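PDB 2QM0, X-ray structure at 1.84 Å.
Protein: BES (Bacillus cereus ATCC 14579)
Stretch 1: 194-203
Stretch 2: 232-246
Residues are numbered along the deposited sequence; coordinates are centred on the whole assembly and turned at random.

Stretch 1 (194-203) VLEKEENLII
Stretch 2 (232-246) ELSERLLQVNHDKLK

Stretch 1 runs alongside the helix of stretch 2, which enters from earlier in the chain and includes Glu 232 to Leu 237, in the same direction, with Leu 195, Glu 198 and Ile 202 lying nearest Leu 233, Leu 237 and Val 240, at CA-CA separations of 9.1, 9.4 and 8.0 Å. Residues 194-196 have helical phi/psi angles but lack regular helical bonding; instead, an i to i-3 bond from Glu 198 N to Leu 195 O (3.0 Å) tightens the chain.

Leu 195 (chi1 m, chi2 t) points toward stretch 2. Leu 195 CD2 lies 4.3 Å from Leu 233 CD1, and Leu 195 CD1 lies 3.9 Å from Arg 236 NH2, obliquely to the guanidinium.

One turn on, extended Glu 198 (chi1 and chi2 both t) makes the polar centre of the contact. A two-pronged salt bridge joins it to Arg 236: Arg 236 NE donates to Glu 198 OE2 at 2.8 Å and 168°, and Arg 236 NH2 to Glu 198 OE1 at 3.0 Å and 142°. The carboxylate meets the edge of the guanidinium, with Arg 236 at chi1 m, chi2 t, chi3 m. Glu 198 OE1 also lies 3.6 Å from Leu 233 CD1 (Leu 233 chi1 t, chi2 p).

Beyond the salt bridge the contact becomes apolar. The chain enters a helix that includes Leu 201 to Ile 203, and Leu 201 N bonds Glu 198 O at 3.0 Å. Buried Leu 201 (t, p) sends CD2 to within 3.7 Å of Leu 237 CD2 (Leu 237 m, t) and 4.4 Å of Leu 245 CD2 (Leu 245 t, p), bridging the helix and the strand beginning at Leu 245. A type I beta turn from His 242 to Leu 245 leads into that strand, with Lys 244 N bonded to His 242 ND1 at 3.0 Å.

Ile 202 (m, p) leaves its backbone sideways, but CD1 comes within 4.4 Å of CG2 of Val 240 (chi1 t, phi/psi -70/130).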

# COMPACT_ATOMS: atom_id res chain seq x y z
N VAL B 194 -15.59 -2.85 -24.27
CA VAL B 194 -14.40 -3.69 -24.16
C VAL B 194 -14.67 -5.21 -24.29
O VAL B 194 -13.81 -5.96 -24.77
CB VAL B 194 -13.55 -3.36 -22.87
CG1 VAL B 194 -14.21 -3.97 -21.59
CG2 VAL B 194 -12.13 -3.82 -23.02
N LEU B 195 -15.86 -5.67 -23.89
CA LEU B 195 -16.22 -7.10 -23.97
C LEU B 195 -16.48 -7.65 -25.39
O LEU B 195 -16.49 -8.86 -25.61
CB LEU B 195 -17.43 -7.40 -23.08
CG LEU B 195 -17.28 -7.07 -21.58
CD1 LEU B 195 -18.59 -7.50 -20.90
CD2 LEU B 195 -16.04 -7.71 -20.91
N GLU B 196 -16.67 -6.75 -26.35
CA GLU B 196 -16.76 -7.11 -27.77
C GLU B 196 -15.47 -7.78 -28.27
O GLU B 196 -15.50 -8.51 -29.26
CB GLU B 196 -17.03 -5.86 -28.59
CG GLU B 196 -18.43 -5.29 -28.39
CD GLU B 196 -18.60 -3.92 -29.05
OE1 GLU B 196 -17.62 -3.42 -29.66
OE2 GLU B 196 -19.71 -3.33 -28.95
N LYS B 197 -14.36 -7.51 -27.59
CA LYS B 197 -13.08 -8.14 -27.85
C LYS B 197 -12.79 -9.39 -27.00
O LYS B 197 -11.75 -10.04 -27.17
CB LYS B 197 -11.96 -7.12 -27.68
CG LYS B 197 -11.90 -6.05 -28.80
CD LYS B 197 -11.36 -6.62 -30.13
CE LYS B 197 -10.98 -5.47 -31.09
NZ LYS B 197 -10.63 -5.94 -32.47
N GLU B 198 -13.70 -9.75 -26.09
CA GLU B 198 -13.43 -10.89 -25.19
C GLU B 198 -13.21 -12.22 -25.91
O GLU B 198 -12.30 -12.98 -25.58
CB GLU B 198 -14.51 -10.99 -24.12
CG GLU B 198 -14.31 -12.11 -23.09
CD GLU B 198 -15.37 -12.12 -21.98
OE1 GLU B 198 -16.06 -11.08 -21.80
OE2 GLU B 198 -15.51 -13.17 -21.31
N GLU B 199 -14.06 -12.51 -26.91
CA GLU B 199 -13.88 -13.73 -27.72
C GLU B 199 -12.49 -13.79 -28.38
O GLU B 199 -11.93 -14.88 -28.58
CB GLU B 199 -14.96 -13.79 -28.82
CG GLU B 199 -16.21 -14.49 -28.46
CD GLU B 199 -16.87 -15.10 -29.71
OE1 GLU B 199 -17.16 -16.32 -29.70
OE2 GLU B 199 -17.05 -14.36 -30.71
N ASN B 200 -11.95 -12.62 -28.72
CA ASN B 200 -10.62 -12.52 -29.34
C ASN B 200 -9.50 -13.16 -28.48
O ASN B 200 -8.45 -13.52 -29.00
CB ASN B 200 -10.31 -11.06 -29.75
CG ASN B 200 -9.11 -10.95 -30.71
OD1 ASN B 200 -9.14 -11.52 -31.82
ND2 ASN B 200 -8.06 -10.21 -30.30
N LEU B 201 -9.75 -13.34 -27.19
CA LEU B 201 -8.75 -13.91 -26.28
C LEU B 201 -8.26 -15.32 -26.66
O LEU B 201 -7.07 -15.61 -26.51
CB LEU B 201 -9.27 -13.92 -24.83
CG LEU B 201 -8.36 -14.49 -23.73
CD1 LEU B 201 -7.09 -13.62 -23.54
CD2 LEU B 201 -9.19 -14.68 -22.43
N ILE B 202 -9.17 -16.17 -27.16
CA ILE B 202 -8.78 -17.51 -27.66
C ILE B 202 -7.77 -17.41 -28.82
O ILE B 202 -6.74 -18.09 -28.80
CB ILE B 202 -10.00 -18.42 -28.01
CG1 ILE B 202 -10.67 -18.93 -26.73
CG2 ILE B 202 -9.57 -19.66 -28.78
CD1 ILE B 202 -11.28 -17.88 -25.84
N ILE B 203 -8.05 -16.54 -29.78
CA ILE B 203 -7.13 -16.30 -30.90
C ILE B 203 -5.74 -15.95 -30.33
O ILE B 203 -4.72 -16.54 -30.69
CB ILE B 203 -7.64 -15.15 -31.85
CG1 ILE B 203 -9.03 -15.51 -32.42
CG2 ILE B 203 -6.63 -14.88 -32.96
CD1 ILE B 203 -9.62 -14.47 -33.39
N GLU B 232 -19.24 -12.06 -13.22
CA GLU B 232 -19.62 -12.66 -14.51
C GLU B 232 -18.41 -12.86 -15.43
O GLU B 232 -18.28 -13.91 -16.09
CB GLU B 232 -20.71 -11.84 -15.19
CG GLU B 232 -22.07 -11.96 -14.50
CD GLU B 232 -23.10 -10.98 -15.05
OE1 GLU B 232 -22.72 -10.11 -15.85
OE2 GLU B 232 -24.30 -11.07 -14.66
N LEU B 233 -17.52 -11.87 -15.47
CA LEU B 233 -16.31 -12.01 -16.26
C LEU B 233 -15.46 -13.15 -15.72
O LEU B 233 -14.92 -13.96 -16.49
CB LEU B 233 -15.52 -10.70 -16.33
CG LEU B 233 -14.18 -10.75 -17.10
CD1 LEU B 233 -14.36 -10.93 -18.63
CD2 LEU B 233 -13.37 -9.51 -16.83
N SER B 234 -15.32 -13.21 -14.39
CA SER B 234 -14.54 -14.28 -13.76
C SER B 234 -15.06 -15.66 -14.20
O SER B 234 -14.30 -16.51 -14.66
CB SER B 234 -14.65 -14.17 -12.25
OG SER B 234 -13.98 -15.27 -11.67
N GLU B 235 -16.35 -15.88 -14.01
CA GLU B 235 -16.99 -17.14 -14.45
C GLU B 235 -16.70 -17.53 -15.92
O GLU B 235 -16.35 -18.68 -16.19
CB GLU B 235 -18.48 -17.08 -14.15
CG GLU B 235 -18.76 -17.02 -12.63
CD GLU B 235 -18.43 -18.33 -11.90
OE1 GLU B 235 -19.17 -19.32 -12.10
OE2 GLU B 235 -17.46 -18.37 -11.11
N ARG B 236 -16.80 -16.57 -16.84
CA ARG B 236 -16.41 -16.80 -18.23
C ARG B 236 -14.92 -17.15 -18.40
O ARG B 236 -14.59 -18.11 -19.09
CB ARG B 236 -16.81 -15.62 -19.12
CG ARG B 236 -18.32 -15.40 -19.15
CD ARG B 236 -18.74 -14.40 -20.25
NE ARG B 236 -18.04 -13.12 -20.14
CZ ARG B 236 -18.49 -12.08 -19.43
NH1 ARG B 236 -19.64 -12.15 -18.78
NH2 ARG B 236 -17.78 -10.96 -19.38
N LEU B 237 -14.02 -16.40 -17.74
CA LEU B 237 -12.59 -16.68 -17.84
C LEU B 237 -12.21 -18.04 -17.24
O LEU B 237 -11.26 -18.68 -17.68
CB LEU B 237 -11.75 -15.53 -17.25
CG LEU B 237 -11.86 -14.21 -18.04
CD1 LEU B 237 -11.10 -13.04 -17.34
CD2 LEU B 237 -11.34 -14.44 -19.44
N LEU B 238 -12.95 -18.45 -16.21
CA LEU B 238 -12.76 -19.75 -15.59
C LEU B 238 -13.17 -20.89 -16.55
O LEU B 238 -12.69 -22.01 -16.41
CB LEU B 238 -13.51 -19.86 -14.24
CG LEU B 238 -12.98 -19.03 -13.03
CD1 LEU B 238 -14.04 -18.87 -11.94
CD2 LEU B 238 -11.69 -19.58 -12.41
N GLN B 239 -14.02 -20.56 -17.52
CA GLN B 239 -14.50 -21.49 -18.57
C GLN B 239 -13.51 -21.69 -19.70
O GLN B 239 -13.58 -22.69 -20.43
CB GLN B 239 -15.81 -20.98 -19.19
CG GLN B 239 -17.00 -21.02 -18.27
CD GLN B 239 -17.12 -22.36 -17.57
OE1 GLN B 239 -16.80 -22.47 -16.38
NE2 GLN B 239 -17.56 -23.39 -18.31
N VAL B 240 -12.63 -20.71 -19.89
CA VAL B 240 -11.60 -20.81 -20.90
C VAL B 240 -10.69 -21.87 -20.32
O VAL B 240 -10.36 -21.84 -19.14
CB VAL B 240 -10.86 -19.46 -21.09
CG1 VAL B 240 -9.71 -19.59 -22.09
CG2 VAL B 240 -11.85 -18.37 -21.53
N ASN B 241 -10.34 -22.87 -21.10
CA ASN B 241 -9.57 -23.96 -20.53
C ASN B 241 -8.32 -24.17 -21.35
O ASN B 241 -8.20 -25.16 -22.06
CB ASN B 241 -10.40 -25.25 -20.46
CG ASN B 241 -9.82 -26.26 -19.51
OD1 ASN B 241 -9.58 -27.41 -19.88
ND2 ASN B 241 -9.57 -25.85 -18.27
N HIS B 242 -7.39 -23.23 -21.23
CA HIS B 242 -6.30 -23.15 -22.16
C HIS B 242 -4.97 -23.22 -21.42
O HIS B 242 -4.82 -22.66 -20.32
CB HIS B 242 -6.44 -21.85 -22.97
CG HIS B 242 -5.60 -21.79 -24.20
ND1 HIS B 242 -4.22 -21.81 -24.17
CD2 HIS B 242 -5.94 -21.69 -25.51
CE1 HIS B 242 -3.74 -21.73 -25.40
NE2 HIS B 242 -4.77 -21.66 -26.23
N ASP B 243 -4.00 -23.92 -22.01
CA ASP B 243 -2.70 -24.14 -21.37
C ASP B 243 -1.87 -22.86 -21.20
O ASP B 243 -0.91 -22.83 -20.42
CB ASP B 243 -1.89 -25.21 -22.12
CG ASP B 243 -2.44 -26.61 -21.90
OD1 ASP B 243 -3.15 -26.84 -20.89
OD2 ASP B 243 -2.17 -27.49 -22.76
N LYS B 244 -2.24 -21.83 -21.95
CA LYS B 244 -1.54 -20.55 -21.94
C LYS B 244 -2.18 -19.50 -21.01
O LYS B 244 -1.62 -18.43 -20.85
CB LYS B 244 -1.49 -19.98 -23.36
CG LYS B 244 -0.12 -19.98 -23.98
CD LYS B 244 0.61 -21.25 -23.70
CE LYS B 244 1.91 -21.31 -24.48
NZ LYS B 244 2.06 -22.73 -24.85
N LEU B 245 -3.36 -19.81 -20.46
CA LEU B 245 -4.07 -18.91 -19.54
C LEU B 245 -4.13 -19.46 -18.11
O LEU B 245 -4.67 -20.53 -17.87
CB LEU B 245 -5.49 -18.62 -20.02
CG LEU B 245 -6.29 -17.75 -19.04
CD1 LEU B 245 -5.62 -16.39 -18.92
CD2 LEU B 245 -7.72 -17.61 -19.47
N LYS B 246 -3.57 -18.71 -17.17
CA LYS B 246 -3.66 -19.03 -15.76
C LYS B 246 -4.44 -17.89 -15.12
O LYS B 246 -3.98 -16.74 -15.13
CB LYS B 246 -2.27 -19.13 -15.15
CG LYS B 246 -2.25 -19.78 -13.79
CD LYS B 246 -0.84 -19.85 -13.22
CE LYS B 246 -0.88 -19.88 -11.71
NZ LYS B 246 -2.11 -20.60 -11.25